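Local structure of nicotinate-nucleotide--dimethylbenzimidazole phosphoribosyltransferase (Thermus thermophilus HB8, 1WX1) at residues Thr169-Pro183 / Lys201-His213. The protein probably catalyses transfer of the phosphoribosyl group of nicotinate mononucleotide to 5,6-dimethylbenzimidazole, giving alpha-ribazole 5'-phosphate for cobalamin biosynthesis. Numbering follows the deposited sequence.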
ATOM      1  N   THR A 169      -2.057   8.901  25.187  1.00 17.77           N
ATOM      2  CA  THR A 169      -2.997   9.309  26.217  1.00 15.87           C
ATOM      3  C   THR A 169      -3.400  10.752  25.932  1.00 16.89           C
ATOM      4  O   THR A 169      -4.580  11.095  25.987  1.00 17.15           O
ATOM      5  CB  THR A 169      -2.380   9.192  27.630  1.00 18.32           C
ATOM      6  OG1 THR A 169      -2.107   7.816  27.909  1.00 19.41           O
ATOM      7  CG2 THR A 169      -3.347   9.715  28.686  1.00 17.90           C
ATOM      8  N   ALA A 170      -2.419  11.593  25.611  1.00 14.67           N
ATOM      9  CA  ALA A 170      -2.695  12.990  25.287  1.00 14.94           C
ATOM     10  C   ALA A 170      -3.553  13.043  24.018  1.00 15.75           C
ATOM     11  O   ALA A 170      -4.446  13.881  23.903  1.00 15.74           O
ATOM     12  CB  ALA A 170      -1.388  13.760  25.065  1.00 14.13           C
ATOM     13  N   ALA A 171      -3.274  12.149  23.072  1.00 13.75           N
ATOM     14  CA  ALA A 171      -4.037  12.105  21.825  1.00 15.12           C
ATOM     15  C   ALA A 171      -5.484  11.693  22.108  1.00 15.96           C
ATOM     16  O   ALA A 171      -6.414  12.212  21.491  1.00 15.93           O
ATOM     17  CB  ALA A 171      -3.394  11.131  20.848  1.00 13.90           C
ATOM     18  N   ALA A 172      -5.665  10.760  23.042  1.00 14.71           N
ATOM     19  CA  ALA A 172      -7.001  10.297  23.402  1.00 16.81           C
ATOM     20  C   ALA A 172      -7.792  11.427  24.056  1.00 18.07           C
ATOM     21  O   ALA A 172      -8.978  11.614  23.769  1.00 18.82           O
ATOM     22  CB  ALA A 172      -6.907   9.103  24.349  1.00 17.10           C
ATOM     23  N   ALA A 173      -7.130  12.183  24.927  1.00 17.17           N
ATOM     24  CA  ALA A 173      -7.776  13.288  25.619  1.00 17.73           C
ATOM     25  C   ALA A 173      -8.197  14.370  24.633  1.00 19.10           C
ATOM     26  O   ALA A 173      -9.336  14.856  24.670  1.00 18.89           O
ATOM     27  CB  ALA A 173      -6.834  13.871  26.670  1.00 18.76           C
ATOM     28  N   LEU A 174      -7.274  14.744  23.752  1.00 17.07           N
ATOM     29  CA  LEU A 174      -7.546  15.771  22.759  1.00 16.54           C
ATOM     30  C   LEU A 174      -8.653  15.322  21.811  1.00 17.18           C
ATOM     31  O   LEU A 174      -9.535  16.106  21.454  1.00 18.61           O
ATOM     32  CB  LEU A 174      -6.277  16.089  21.966  1.00 17.53           C
ATOM     33  CG  LEU A 174      -6.424  17.142  20.861  1.00 19.45           C
ATOM     34  CD1 LEU A 174      -6.946  18.444  21.460  1.00 19.12           C
ATOM     35  CD2 LEU A 174      -5.076  17.372  20.187  1.00 16.40           C
ATOM     36  N   THR A 175      -8.613  14.058  21.409  1.00 17.67           N
ATOM     37  CA  THR A 175      -9.626  13.540  20.499  1.00 18.32           C
ATOM     38  C   THR A 175     -10.996  13.552  21.171  1.00 20.42           C
ATOM     39  O   THR A 175     -11.980  14.016  20.592  1.00 20.54           O
ATOM     40  CB  THR A 175      -9.282  12.116  20.047  1.00 17.31           C
ATOM     41  OG1 THR A 175      -8.051  12.135  19.312  1.00 17.87           O
ATOM     42  CG2 THR A 175     -10.390  11.550  19.161  1.00 18.80           C
ATOM     43  N   ALA A 176     -11.055  13.047  22.400  1.00 21.18           N
ATOM     44  CA  ALA A 176     -12.308  13.013  23.144  1.00 21.96           C
ATOM     45  C   ALA A 176     -12.869  14.423  23.322  1.00 22.04           C
ATOM     46  O   ALA A 176     -14.066  14.655  23.133  1.00 23.06           O
ATOM     47  CB  ALA A 176     -12.092  12.348  24.508  1.00 20.69           C
ATOM     48  N   ALA A 177     -12.001  15.369  23.666  1.00 20.99           N
ATOM     49  CA  ALA A 177     -12.419  16.746  23.876  1.00 22.20           C
ATOM     50  C   ALA A 177     -12.963  17.406  22.607  1.00 24.72           C
ATOM     51  O   ALA A 177     -14.015  18.048  22.636  1.00 22.47           O
ATOM     52  CB  ALA A 177     -11.257  17.563  24.438  1.00 20.18           C
ATOM     53  N   LEU A 178     -12.249  17.245  21.496  1.00 23.27           N
ATOM     54  CA  LEU A 178     -12.669  17.836  20.229  1.00 24.22           C
ATOM     55  C   LEU A 178     -13.906  17.181  19.625  1.00 25.35           C
ATOM     56  O   LEU A 178     -14.727  17.856  19.011  1.00 28.03           O
ATOM     57  CB  LEU A 178     -11.530  17.765  19.206  1.00 21.86           C
ATOM     58  CG  LEU A 178     -10.230  18.479  19.573  1.00 22.34           C
ATOM     59  CD1 LEU A 178      -9.229  18.334  18.432  1.00 21.89           C
ATOM     60  CD2 LEU A 178     -10.514  19.940  19.846  1.00 24.29           C
ATOM     61  N   LEU A 179     -14.033  15.868  19.788  1.00 26.45           N
ATOM     62  CA  LEU A 179     -15.167  15.146  19.226  1.00 28.95           C
ATOM     63  C   LEU A 179     -16.291  14.886  20.228  1.00 31.76           C
ATOM     64  O   LEU A 179     -17.353  14.389  19.854  1.00 32.87           O
ATOM     65  CB  LEU A 179     -14.699  13.819  18.640  1.00 26.52           C
ATOM     66  CG  LEU A 179     -13.610  13.897  17.568  1.00 26.35           C
ATOM     67  CD1 LEU A 179     -13.339  12.507  17.044  1.00 25.89           C
ATOM     68  CD2 LEU A 179     -14.042  14.815  16.432  1.00 25.36           C
ATOM     69  N   GLY A 180     -16.053  15.216  21.493  1.00 31.76           N
ATOM     70  CA  GLY A 180     -17.064  15.001  22.515  1.00 33.82           C
ATOM     71  C   GLY A 180     -17.315  13.533  22.794  1.00 34.87           C
ATOM     72  O   GLY A 180     -18.442  13.129  23.081  1.00 36.79           O
ATOM     73  N   LEU A 181     -16.264  12.727  22.708  1.00 34.70           N
ATOM     74  CA  LEU A 181     -16.373  11.296  22.957  1.00 35.29           C
ATOM     75  C   LEU A 181     -15.948  10.954  24.380  1.00 36.71           C
ATOM     76  O   LEU A 181     -15.240  11.725  25.029  1.00 36.98           O
ATOM     77  CB  LEU A 181     -15.497  10.523  21.970  1.00 36.34           C
ATOM     78  CG  LEU A 181     -15.890  10.604  20.494  1.00 36.61           C
ATOM     79  CD1 LEU A 181     -14.853   9.890  19.642  1.00 35.75           C
ATOM     80  CD2 LEU A 181     -17.269   9.978  20.304  1.00 38.34           C
ATOM     81  N   PRO A 182     -16.385   9.791  24.886  1.00 37.80           N
ATOM     82  CA  PRO A 182     -16.039   9.353  26.238  1.00 37.52           C
ATOM     83  C   PRO A 182     -14.683   8.654  26.215  1.00 37.09           C
ATOM     84  O   PRO A 182     -14.240   8.182  25.168  1.00 37.40           O
ATOM     85  CB  PRO A 182     -17.171   8.397  26.577  1.00 38.86           C
ATOM     86  CG  PRO A 182     -17.379   7.703  25.262  1.00 39.01           C
ATOM     87  CD  PRO A 182     -17.347   8.859  24.267  1.00 38.67           C
ATOM     88  N   PRO A 183     -14.007   8.575  27.371  1.00 36.12           N
ATOM     89  CA  PRO A 183     -12.695   7.924  27.452  1.00 35.55           C
ATOM     90  C   PRO A 183     -12.673   6.499  26.893  1.00 36.30           C
ATOM     91  O   PRO A 183     -11.700   6.086  26.263  1.00 35.25           O
ATOM     92  CB  PRO A 183     -12.390   7.960  28.945  1.00 34.71           C
ATOM     93  CG  PRO A 183     -13.051   9.224  29.387  1.00 34.95           C
ATOM     94  CD  PRO A 183     -14.383   9.156  28.671  1.00 36.38           C
ATOM     95  N   LYS A 201      -5.234   5.091  31.984  1.00 20.56           N
ATOM     96  CA  LYS A 201      -5.271   5.992  30.829  1.00 22.84           C
ATOM     97  C   LYS A 201      -6.662   6.591  30.734  1.00 21.76           C
ATOM     98  O   LYS A 201      -6.797   7.796  30.566  1.00 21.40           O
ATOM     99  CB  LYS A 201      -4.906   5.274  29.519  1.00 23.20           C
ATOM    100  CG  LYS A 201      -3.482   4.751  29.497  1.00 28.31           C
ATOM    101  CD  LYS A 201      -2.883   4.797  28.101  1.00 34.39           C
ATOM    102  CE  LYS A 201      -3.618   3.906  27.129  1.00 35.78           C
ATOM    103  NZ  LYS A 201      -2.932   3.903  25.804  1.00 38.69           N
ATOM    104  N   ARG A 202      -7.691   5.756  30.883  1.00 22.61           N
ATOM    105  CA  ARG A 202      -9.061   6.245  30.821  1.00 23.17           C
ATOM    106  C   ARG A 202      -9.317   7.274  31.913  1.00 23.00           C
ATOM    107  O   ARG A 202      -9.976   8.292  31.677  1.00 22.61           O
ATOM    108  CB  ARG A 202     -10.065   5.103  30.979  1.00 26.78           C
ATOM    109  CG  ARG A 202      -9.977   4.039  29.905  1.00 33.87           C
ATOM    110  CD  ARG A 202     -10.771   2.820  30.325  1.00 39.47           C
ATOM    111  NE  ARG A 202     -10.549   1.672  29.451  1.00 44.99           N
ATOM    112  CZ  ARG A 202     -10.832   0.421  29.796  1.00 47.92           C
ATOM    113  NH1 ARG A 202     -11.338   0.166  30.995  1.00 49.17           N
ATOM    114  NH2 ARG A 202     -10.633  -0.574  28.942  1.00 49.81           N
ATOM    115  N   GLN A 203      -8.815   6.999  33.120  1.00 23.94           N
ATOM    116  CA  GLN A 203      -9.006   7.942  34.218  1.00 25.35           C
ATOM    117  C   GLN A 203      -8.306   9.253  33.922  1.00 22.89           C
ATOM    118  O   GLN A 203      -8.851  10.319  34.175  1.00 23.76           O
ATOM    119  CB  GLN A 203      -8.515   7.375  35.544  1.00 29.66           C
ATOM    120  CG  GLN A 203      -9.646   7.014  36.492  1.00 38.71           C
ATOM    121  CD  GLN A 203      -9.416   7.492  37.904  1.00 44.02           C
ATOM    122  OE1 GLN A 203      -9.322   6.676  38.831  1.00 46.69           O
ATOM    123  NE2 GLN A 203      -9.316   8.803  38.083  1.00 45.82           N
ATOM    124  N   ALA A 204      -7.110   9.169  33.354  1.00 21.97           N
ATOM    125  CA  ALA A 204      -6.343  10.365  33.019  1.00 20.91           C
ATOM    126  C   ALA A 204      -7.138  11.209  32.041  1.00 20.18           C
ATOM    127  O   ALA A 204      -7.222  12.426  32.189  1.00 19.97           O
ATOM    128  CB  ALA A 204      -4.988   9.980  32.407  1.00 20.53           C
ATOM    129  N   VAL A 205      -7.743  10.548  31.058  1.00 20.37           N
ATOM    130  CA  VAL A 205      -8.547  11.236  30.058  1.00 19.99           C
ATOM    131  C   VAL A 205      -9.780  11.868  30.701  1.00 21.17           C
ATOM    132  O   VAL A 205     -10.108  13.026  30.434  1.00 22.39           O
ATOM    133  CB  VAL A 205      -9.003  10.266  28.934  1.00 21.35           C
ATOM    134  CG1 VAL A 205     -10.004  10.962  28.004  1.00 20.53           C
ATOM    135  CG2 VAL A 205      -7.797   9.796  28.140  1.00 19.68           C
ATOM    136  N   ALA A 206     -10.460  11.107  31.552  1.00 22.62           N
ATOM    137  CA  ALA A 206     -11.652  11.614  32.219  1.00 22.63           C
ATOM    138  C   ALA A 206     -11.322  12.844  33.060  1.00 23.91           C
ATOM    139  O   ALA A 206     -12.089  13.802  33.092  1.00 24.35           O
ATOM    140  CB  ALA A 206     -12.270  10.520  33.096  1.00 22.01           C
ATOM    141  N   ARG A 207     -10.177  12.818  33.736  1.00 24.10           N
ATOM    142  CA  ARG A 207      -9.769  13.941  34.575  1.00 25.20           C
ATOM    143  C   ARG A 207      -9.559  15.187  33.726  1.00 23.93           C
ATOM    144  O   ARG A 207     -10.011  16.276  34.078  1.00 24.08           O
ATOM    145  CB  ARG A 207      -8.469  13.611  35.315  1.00 27.24           C
ATOM    146  CG  ARG A 207      -8.504  12.304  36.082  1.00 34.41           C
ATOM    147  CD  ARG A 207      -8.715  12.496  37.566  1.00 37.88           C
ATOM    148  NE  ARG A 207      -7.544  13.082  38.209  1.00 43.05           N
ATOM    149  CZ  ARG A 207      -7.380  13.163  39.525  1.00 44.77           C
ATOM    150  NH1 ARG A 207      -8.315  12.690  40.339  1.00 46.33           N
ATOM    151  NH2 ARG A 207      -6.290  13.723  40.027  1.00 46.73           N
ATOM    152  N   ALA A 208      -8.866  15.022  32.604  1.00 21.89           N
ATOM    153  CA  ALA A 208      -8.590  16.141  31.711  1.00 21.48           C
ATOM    154  C   ALA A 208      -9.876  16.762  31.176  1.00 21.75           C
ATOM    155  O   ALA A 208     -10.024  17.983  31.155  1.00 22.04           O
ATOM    156  CB  ALA A 208      -7.708  15.673  30.551  1.00 19.12           C
ATOM    157  N   LEU A 209     -10.805  15.918  30.742  1.00 23.19           N
ATOM    158  CA  LEU A 209     -12.071  16.400  30.203  1.00 23.80           C
ATOM    159  C   LEU A 209     -12.832  17.189  31.263  1.00 24.47           C
ATOM    160  O   LEU A 209     -13.444  18.212  30.968  1.00 23.59           O
ATOM    161  CB  LEU A 209     -12.922  15.223  29.715  1.00 24.86           C
ATOM    162  CG  LEU A 209     -12.358  14.430  28.528  1.00 26.43           C
ATOM    163  CD1 LEU A 209     -13.250  13.237  28.240  1.00 25.65           C
ATOM    164  CD2 LEU A 209     -12.257  15.333  27.300  1.00 26.88           C
ATOM    165  N   ALA A 210     -12.771  16.713  32.502  1.00 25.57           N
ATOM    166  CA  ALA A 210     -13.455  17.373  33.609  1.00 27.12           C
ATOM    167  C   ALA A 210     -13.012  18.823  33.803  1.00 27.22           C
ATOM    168  O   ALA A 210     -13.760  19.632  34.352  1.00 27.14           O
ATOM    169  CB  ALA A 210     -13.241  16.585  34.899  1.00 26.34           C
ATOM    170  N   ARG A 211     -11.807  19.165  33.357  1.00 25.31           N
ATOM    171  CA  ARG A 211     -11.334  20.535  33.521  1.00 25.76           C
ATOM    172  C   ARG A 211     -11.898  21.480  32.461  1.00 26.94           C
ATOM    173  O   ARG A 211     -11.821  22.697  32.605  1.00 27.73           O
ATOM    174  CB  ARG A 211      -9.801  20.594  33.489  1.00 24.61           C
ATOM    175  CG  ARG A 211      -9.108  19.925  34.677  1.00 22.90           C
ATOM    176  CD  ARG A 211      -7.644  20.369  34.772  1.00 22.32           C
ATOM    177  NE  ARG A 211      -6.886  20.051  33.562  1.00 21.14           N
ATOM    178  CZ  ARG A 211      -6.461  18.833  33.236  1.00 22.35           C
ATOM    179  NH1 ARG A 211      -6.706  17.803  34.037  1.00 16.35           N
ATOM    180  NH2 ARG A 211      -5.802  18.638  32.096  1.00 20.93           N
ATOM    181  N   LEU A 212     -12.468  20.919  31.402  1.00 28.11           N
ATOM    182  CA  LEU A 212     -13.028  21.721  30.318  1.00 30.41           C
ATOM    183  C   LEU A 212     -14.364  22.383  30.668  1.00 31.92           C
ATOM    184  O   LEU A 212     -15.101  21.896  31.519  1.00 29.47           O
ATOM    185  CB  LEU A 212     -13.194  20.849  29.072  1.00 29.77           C
ATOM    186  CG  LEU A 212     -11.893  20.225  28.553  1.00 28.27           C
ATOM    187  CD1 LEU A 212     -12.184  19.295  27.388  1.00 28.95           C
ATOM    188  CD2 LEU A 212     -10.944  21.331  28.136  1.00 24.92           C
ATOM    189  N   HIS A 213     -14.661  23.490  29.990  1.00 35.07           N
ATOM    190  CA  HIS A 213     -15.897  24.245  30.200  1.00 38.49           C
ATOM    191  C   HIS A 213     -16.252  24.985  28.898  1.00 40.19           C
ATOM    192  O   HIS A 213     -15.412  25.179  28.044  1.00 39.68           O
ATOM    193  CB  HIS A 213     -15.697  25.246  31.342  1.00 39.27           C
ATOM    194  CG  HIS A 213     -14.606  26.237  31.092  1.00 40.37           C
ATOM    195  ND1 HIS A 213     -14.736  27.272  30.192  1.00 41.57           N
ATOM    196  CD2 HIS A 213     -13.366  26.352  31.622  1.00 41.11           C
ATOM    197  CE1 HIS A 213     -13.625  27.984  30.180  1.00 41.76           C
ATOM    198  NE2 HIS A 213     -12.776  27.446  31.039  1.00 42.04           N
TER
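The carbonyl O of Ala171, the residue before Ala172, whose methyl packs on Val205, is gripped twice by Thr175: OG1 reaches it at 2.7 Å and the backbone N of Thr175 comes to the same Ala171 O from the opposite face of the carbonyl plane. Gln286 NE2 also bonds that hydroxyl, on the side of helix 167-179 turned from the contact. This helix follows strand 157-163 of the parallel sheet in an alpha/beta domain with Rossmann-like 3-2-1-4-5-6 strand order, and it packs with the following turn at Pro183 against helix 195-210, knobs into holes. The two segment axes approach to 9.1 Å and cross at -44°.

Alanines line much of the interface, and Val205 is the knob that drops among Ala172, Ala173, Ala176 and Pro183. Its CG1 lies opposite its own backbone N (chi1 172°), which carries that methyl to Pro183 CG at 3.8 Å, while CG2 sits 4.0 Å from Ala172 CB. Cutting Val205 back to an alanine removes CG1 and CG2, which would probably leave a gap between the Pro183 ring and the helix face at Ala172 and Ala173.

Past the helix end, Gly180 takes positive phi, and the chain doubles back to bring the Pro183 ring into a hole formed by Arg202, Val205, Ala206 and Leu209. Leu209, itself a knob among Ala173, Ala176, Ala177 and Pro183, forks next to it: CD1 meets Ala176 CB and Pro183 CG, and CD2 lies 3.6 Å from Ala177 N.

At the other end, Thr169 OG1 sits tightly beside the aliphatic part of Lys201, 3.1 Å from CD, as the bent lysine chain runs on to deliver NZ to Gly188 O. Val221 and Val225 of helix 218-225 cover Ala177 and Ala173, respectively, and beyond Leu209, Leu212 CD1 meets Ala177 CB at 3.5 Å.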